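Local coordinates for PaxB (Photorhabdus luminescens, PDB 6EK4), which probably serves as the B component of a two-component alpha-helical pore-forming toxin, related to YaxAB, that inserts into membranes, at residues A[30-33]-A[34-37]; A[273-276]-A[277-281]; A[93-97]-A[98-102]. All coordinates share one frame; numbering follows the deposited sequence.

Contact 1 (A[30-33]-A[34-37]); sequences WRLS and HQQK
Trp30 meets His34 one helical turn further on, by both its ring and its backbone carbonyl. Atom ND1 of His34 donates to the carbonyl O of Trp30 over 2.7 Å, with an N-H...O angle of 172° and the acceptor almost in the imidazole plane. The same carbonyl takes only a weak bond from the backbone N of His34, so the side chain provides the firmer grip. With the indole CG anti to its own backbone N (chi1 -179°), the ring system is brought across the imidazole at a slant, and CE1 of His34 rests over the centre of one face of it, 3.3 Å from CE2 of Trp30. The two rings are inclined by 42°, an oblique pairing with 4.3 Å between the centroids of the six-membered ring and the imidazole. Arg31 runs beside Gln35, both pointing the same way; a bend at chi3 brings its guanidinium round so that the amide NE2 of Gln35 lies at the guanidinium edge, 3.9 Å from NH1 of Arg31, without a bond between them. The backbone N of Gln35 reaches Arg31 O only weakly. These turns finish helix 19-35, and Gln36 is the first residue to leave helical geometry. Leu32 belongs to the buried side: its carbonyl O receives the last of these backbone bonds, from Gln36 N at 3.0 Å, while its CD2 packs 3.7 Å from NE2 of Gln35. Around it the side chain touches Asp287 and Gln290 of helix 247-321. Ser33, also buried, turns its hydroxyl back along the helix within reach of two carbonyl oxygens, hydrogen-bonded to that of Ile29 and with that of Trp30 as a possible alternative, and its side chain leans on Ser51 of helix 42-73.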
# COMPACT_ATOMS: atom_id res chain seq x y z
N TRP A 30 -5.13 8.14 -0.67
CA TRP A 30 -6.09 8.54 0.35
C TRP A 30 -6.54 7.35 1.19
O TRP A 30 -6.53 7.40 2.42
CB TRP A 30 -7.32 9.21 -0.29
CG TRP A 30 -8.34 9.67 0.71
CD1 TRP A 30 -9.41 8.96 1.17
CD2 TRP A 30 -8.37 10.93 1.38
NE1 TRP A 30 -10.11 9.72 2.09
CE2 TRP A 30 -9.49 10.93 2.23
CE3 TRP A 30 -7.55 12.07 1.34
CZ2 TRP A 30 -9.83 12.02 3.03
CZ3 TRP A 30 -7.89 13.16 2.14
CH2 TRP A 30 -9.01 13.12 2.97
N ARG A 31 -6.94 6.28 0.52
CA ARG A 31 -7.41 5.06 1.18
C ARG A 31 -6.33 4.45 2.07
O ARG A 31 -6.59 4.08 3.21
CB ARG A 31 -7.88 4.04 0.14
CG ARG A 31 -8.48 2.77 0.72
CD ARG A 31 -9.05 1.87 -0.37
NE ARG A 31 -8.13 1.68 -1.49
CZ ARG A 31 -7.04 0.91 -1.47
NH1 ARG A 31 -6.70 0.22 -0.38
NH2 ARG A 31 -6.28 0.82 -2.56
N LEU A 32 -5.11 4.35 1.53
CA LEU A 32 -3.99 3.77 2.26
C LEU A 32 -3.51 4.64 3.42
O LEU A 32 -3.14 4.13 4.47
CB LEU A 32 -2.82 3.49 1.31
CG LEU A 32 -3.04 2.34 0.32
CD1 LEU A 32 -2.04 2.41 -0.82
CD2 LEU A 32 -2.96 0.99 1.02
N SER A 33 -3.52 5.96 3.23
CA SER A 33 -3.05 6.89 4.26
C SER A 33 -3.94 6.94 5.50
O SER A 33 -3.51 7.43 6.54
CB SER A 33 -2.90 8.30 3.68
OG SER A 33 -4.15 8.80 3.24
N HIS A 34 -5.17 6.45 5.39
CA HIS A 34 -6.12 6.47 6.50
C HIS A 34 -6.30 5.11 7.20
O HIS A 34 -6.66 5.07 8.38
CB HIS A 34 -7.48 7.00 6.02
CG HIS A 34 -7.47 8.47 5.74
ND1 HIS A 34 -7.10 8.99 4.52
CD2 HIS A 34 -7.78 9.53 6.52
CE1 HIS A 34 -7.19 10.30 4.56
NE2 HIS A 34 -7.59 10.66 5.77
N GLN A 35 -6.05 4.01 6.49
CA GLN A 35 -6.14 2.67 7.08
C GLN A 35 -4.80 2.18 7.64
O GLN A 35 -4.78 1.36 8.56
CB GLN A 35 -6.70 1.67 6.06
CG GLN A 35 -5.72 1.22 4.98
CD GLN A 35 -6.37 0.37 3.91
OE1 GLN A 35 -7.57 0.46 3.67
NE2 GLN A 35 -5.57 -0.47 3.26
N GLN A 36 -3.70 2.68 7.08
CA GLN A 36 -2.35 2.36 7.55
C GLN A 36 -2.19 2.66 9.04
O GLN A 36 -2.51 3.76 9.50
CB GLN A 36 -1.31 3.13 6.72
CG GLN A 36 0.10 3.21 7.31
CD GLN A 36 0.37 4.53 8.03
OE1 GLN A 36 -0.26 5.55 7.76
NE2 GLN A 36 1.33 4.51 8.94
N LYS A 37 -1.69 1.67 9.78
CA LYS A 37 -1.46 1.81 11.22
C LYS A 37 -0.11 1.20 11.62
O LYS A 37 -0.05 0.19 12.32
CB LYS A 37 -2.61 1.16 12.01
CG LYS A 37 -3.93 1.92 11.90
CD LYS A 37 -5.09 1.14 12.48
CE LYS A 37 -6.40 1.87 12.27
NZ LYS A 37 -7.55 1.17 12.91

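Contact 2 (A[273-276]-A[277-281]); sequences IQLK and GVEQR
Val278 and Leu275 lie on the more closely packed side of this helical turn. The CG2 methyl of Val278 sits between its own backbone N and carbonyl carbon, which places it 3.3 Å from the carbonyl O of Leu275, and its CG1 branch is 3.6 Å from the carbonyl O of Gln274. Leu275 leads its chain towards the following turn, with CG beside its own carbonyl carbon (chi1 -171°); its CD1 then crosses the valine at 4.1 Å from CG2 of Val278. The extended Glu279 side chain crosses that of Leu275 obliquely, OE2 lying 3.7 Å from CG of Leu275, a van der Waals contact between a carboxylate oxygen and an aliphatic carbon. Backbone bonds hold the turn throughout: Val278 N donates to Gln274 O at 3.1 Å, and Gln280 N to Lys276 O at 3.0 Å. Gly277, without a side chain, has its carbonyl O over one face of the Arg281 guanidinium, which also makes a long, weak ion pair with Glu156. The other side is looser. Lys276 meets the next segment only near its root, through CB, and then runs out fully extended; Gln280 likewise contributes just its CB, packed 3.3 Å from the carbonyl O of Lys276. On the packed side Gln274, Leu275 and Val278 touch helix 149-193, at Ile163, Ile167, and Glu156 with Arg159, respectively. Over this turn the partners shift from Ile163 and Ile167 back to Glu156 and Arg159, as expected of two long antiparallel helices, consistent with the elongated helical body of an alpha-pore-forming toxin.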
# COMPACT_ATOMS: atom_id res chain seq x y z
N ILE A 273 -0.70 -11.65 21.60
CA ILE A 273 -0.98 -10.21 21.62
C ILE A 273 0.13 -9.45 20.91
O ILE A 273 -0.14 -8.58 20.08
CB ILE A 273 -1.15 -9.69 23.07
CG1 ILE A 273 -2.44 -10.25 23.69
CG2 ILE A 273 -1.20 -8.16 23.09
CD1 ILE A 273 -2.46 -10.21 25.20
N GLN A 274 1.38 -9.78 21.24
CA GLN A 274 2.54 -9.17 20.58
C GLN A 274 2.57 -9.46 19.08
O GLN A 274 3.01 -8.62 18.29
CB GLN A 274 3.85 -9.67 21.21
CG GLN A 274 4.07 -9.23 22.65
CD GLN A 274 5.32 -9.85 23.26
OE1 GLN A 274 6.44 -9.55 22.84
NE2 GLN A 274 5.13 -10.72 24.24
N LEU A 275 2.10 -10.65 18.69
CA LEU A 275 2.08 -11.07 17.29
C LEU A 275 1.11 -10.23 16.46
O LEU A 275 1.41 -9.88 15.31
CB LEU A 275 1.73 -12.56 17.18
CG LEU A 275 1.88 -13.21 15.80
CD1 LEU A 275 3.30 -13.06 15.27
CD2 LEU A 275 1.48 -14.68 15.87
N LYS A 276 -0.05 -9.92 17.02
CA LYS A 276 -1.00 -9.01 16.37
C LYS A 276 -0.38 -7.61 16.21
O LYS A 276 -0.64 -6.93 15.22
CB LYS A 276 -2.30 -8.90 17.17
CG LYS A 276 -3.21 -10.11 17.07
CD LYS A 276 -4.64 -9.75 17.46
CE LYS A 276 -5.51 -10.98 17.62
NZ LYS A 276 -6.94 -10.62 17.79
N GLY A 277 0.42 -7.21 17.19
CA GLY A 277 1.10 -5.92 17.16
C GLY A 277 2.08 -5.78 16.01
O GLY A 277 2.00 -4.83 15.24
N VAL A 278 2.99 -6.75 15.88
CA VAL A 278 3.99 -6.72 14.81
C VAL A 278 3.34 -6.88 13.43
O VAL A 278 3.74 -6.21 12.48
CB VAL A 278 5.11 -7.78 14.99
CG1 VAL A 278 5.86 -7.55 16.30
CG2 VAL A 278 4.57 -9.21 14.93
N GLU A 279 2.33 -7.74 13.33
CA GLU A 279 1.63 -7.97 12.06
C GLU A 279 0.86 -6.73 11.59
O GLU A 279 0.77 -6.48 10.38
CB GLU A 279 0.68 -9.17 12.15
CG GLU A 279 1.39 -10.51 12.01
CD GLU A 279 0.43 -11.67 11.77
OE1 GLU A 279 -0.49 -11.53 10.93
OE2 GLU A 279 0.60 -12.73 12.41
N GLN A 280 0.31 -5.97 12.53
CA GLN A 280 -0.36 -4.72 12.20
C GLN A 280 0.64 -3.66 11.75
O GLN A 280 0.36 -2.88 10.84
CB GLN A 280 -1.18 -4.20 13.39
CG GLN A 280 -1.91 -2.90 13.10
CD GLN A 280 -3.08 -2.65 14.04
OE1 GLN A 280 -2.99 -2.91 15.24
NE2 GLN A 280 -4.18 -2.14 13.50
N ARG A 281 1.80 -3.63 12.40
CA ARG A 281 2.85 -2.66 12.06
C ARG A 281 3.56 -2.99 10.75
O ARG A 281 3.93 -2.09 10.00
CB ARG A 281 3.86 -2.53 13.20
CG ARG A 281 3.31 -1.80 14.42
CD ARG A 281 4.41 -1.38 15.38
NE ARG A 281 5.10 -2.53 15.96
CZ ARG A 281 4.61 -3.31 16.93
NH1 ARG A 281 3.40 -3.08 17.45
NH2 ARG A 281 5.33 -4.33 17.38

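Contact 3 (A[93-97]-A[98-102]); sequences DPELD and DETRN
The carbonyl O of Leu96 receives two backbone bonds: Arg101 N, at the beginning of helix 101-141, reaches it nearly straight along the C=O direction, at 2.9 Å with an N-H...O angle of 166°, while Thr100 N comes from above the carbonyl plane at 3.2 Å. The Leu96 side chain crosses that of Thr100 obliquely, its CD1 methyl 3.3 Å from OG1 of Thr100. With OG1 turned towards the leucine, the CG2 methyl of Thr100 packs against the Glu95 carboxylate, 3.5 Å from OE2 of Glu95. That carboxylate also approaches Arg101 obliquely, whose chain runs extended from CG to NE and carries the guanidinium back alongside residues 93-95. The resulting salt bridge is long, 3.8 Å between OE2 of Glu95 and NH2 of Arg101, and the two flat groups stand almost perpendicular, at 87°. The carbonyl O of Asp93 lies near the guanidinium plane, at its edge, and Asp97 adds negative charge nearby, so the arginine probably gains from the acidic surroundings. Glu90 brings another carboxylate close to that of Glu95, which Arg101 may help to offset. A single carbonyl closing both an i to i+4 and an i to i+5 turn is an alpha-turn overlaid by a pi-turn, here leading the exposed loop after helix 80-90 into helix 101-141.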
# COMPACT_ATOMS: atom_id res chain seq x y z
N ASP A 93 -1.16 38.95 -58.11
CA ASP A 93 -1.27 39.48 -59.48
C ASP A 93 -0.76 40.92 -59.61
O ASP A 93 -0.61 41.62 -58.60
CB ASP A 93 -2.73 39.39 -59.98
CG ASP A 93 -3.69 40.23 -59.14
OD1 ASP A 93 -4.61 40.83 -59.73
OD2 ASP A 93 -3.52 40.28 -57.91
N PRO A 94 -0.48 41.38 -60.85
CA PRO A 94 -0.09 42.78 -61.06
C PRO A 94 -1.17 43.76 -60.60
O PRO A 94 -2.23 43.86 -61.23
CB PRO A 94 0.14 42.87 -62.58
CG PRO A 94 -0.50 41.65 -63.16
CD PRO A 94 -0.38 40.60 -62.10
N GLU A 95 -0.89 44.48 -59.52
CA GLU A 95 -1.87 45.34 -58.86
C GLU A 95 -1.38 46.78 -58.74
O GLU A 95 -0.24 47.10 -59.08
CB GLU A 95 -2.19 44.80 -57.46
CG GLU A 95 -3.22 43.68 -57.44
CD GLU A 95 -3.63 43.29 -56.04
OE1 GLU A 95 -4.81 42.94 -55.84
OE2 GLU A 95 -2.77 43.34 -55.13
N LEU A 96 -2.26 47.65 -58.24
CA LEU A 96 -1.91 49.03 -57.91
C LEU A 96 -0.89 49.02 -56.78
O LEU A 96 -1.20 48.62 -55.66
CB LEU A 96 -3.17 49.80 -57.48
CG LEU A 96 -4.28 49.94 -58.53
CD1 LEU A 96 -5.66 49.83 -57.89
CD2 LEU A 96 -4.15 51.25 -59.31
N ASP A 97 0.33 49.46 -57.09
CA ASP A 97 1.46 49.32 -56.17
C ASP A 97 1.34 50.14 -54.88
O ASP A 97 1.98 49.81 -53.88
CB ASP A 97 2.78 49.66 -56.88
CG ASP A 97 3.15 48.65 -57.96
OD1 ASP A 97 3.78 49.06 -58.96
OD2 ASP A 97 2.81 47.46 -57.82
N ASP A 98 0.54 51.20 -54.90
CA ASP A 98 0.34 52.05 -53.72
C ASP A 98 -1.07 51.90 -53.15
O ASP A 98 -1.23 51.64 -51.95
CB ASP A 98 0.60 53.52 -54.07
CG ASP A 98 0.61 54.42 -52.85
OD1 ASP A 98 0.05 55.54 -52.93
OD2 ASP A 98 1.16 54.02 -51.80
N GLU A 99 -2.08 52.06 -53.99
CA GLU A 99 -3.48 52.01 -53.55
C GLU A 99 -3.86 50.66 -52.95
O GLU A 99 -4.54 50.61 -51.92
CB GLU A 99 -4.44 52.35 -54.71
CG GLU A 99 -4.75 53.83 -54.86
CD GLU A 99 -3.53 54.68 -55.19
OE1 GLU A 99 -3.40 55.78 -54.62
OE2 GLU A 99 -2.70 54.24 -56.02
N THR A 100 -3.43 49.57 -53.59
CA THR A 100 -3.81 48.22 -53.17
C THR A 100 -2.69 47.52 -52.39
O THR A 100 -2.92 47.05 -51.27
CB THR A 100 -4.19 47.35 -54.39
OG1 THR A 100 -5.22 48.00 -55.14
CG2 THR A 100 -4.69 45.98 -53.94
N ARG A 101 -1.50 47.46 -52.97
CA ARG A 101 -0.41 46.65 -52.42
C ARG A 101 0.12 47.20 -51.09
O ARG A 101 0.27 46.44 -50.13
CB ARG A 101 0.74 46.52 -53.43
CG ARG A 101 1.57 45.25 -53.24
CD ARG A 101 2.58 45.06 -54.37
NE ARG A 101 2.90 43.65 -54.57
CZ ARG A 101 2.15 42.79 -55.26
NH1 ARG A 101 2.55 41.52 -55.38
NH2 ARG A 101 1.01 43.16 -55.82
N ASN A 102 0.39 48.50 -51.03
CA ASN A 102 0.88 49.13 -49.80
C ASN A 102 -0.17 49.11 -48.68
O ASN A 102 0.18 48.93 -47.51
CB ASN A 102 1.32 50.58 -50.08
CG ASN A 102 1.98 51.23 -48.87
OD1 ASN A 102 1.31 51.67 -47.94
ND2 ASN A 102 3.31 51.30 -48.90

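How the contacts relate
Contacts 1 and 2 are neighbours in space although far apart in sequence. Their centres lie about 17 Å apart, and they meet where CD of Lys37 packs 3.5 Å from NE2 of Gln280, so the chain leaving helix 19-35 rests against the long helix 247-321. Contact 3 stands well away from both: its centre is about 74 Å from that of contact 1 and about 90 Å from that of contact 2, near one extremity of the rod-like chain. Contact 1 is close to the middle of the molecule, with a bound sodium ion about 10 Å from the Trp30 side chain.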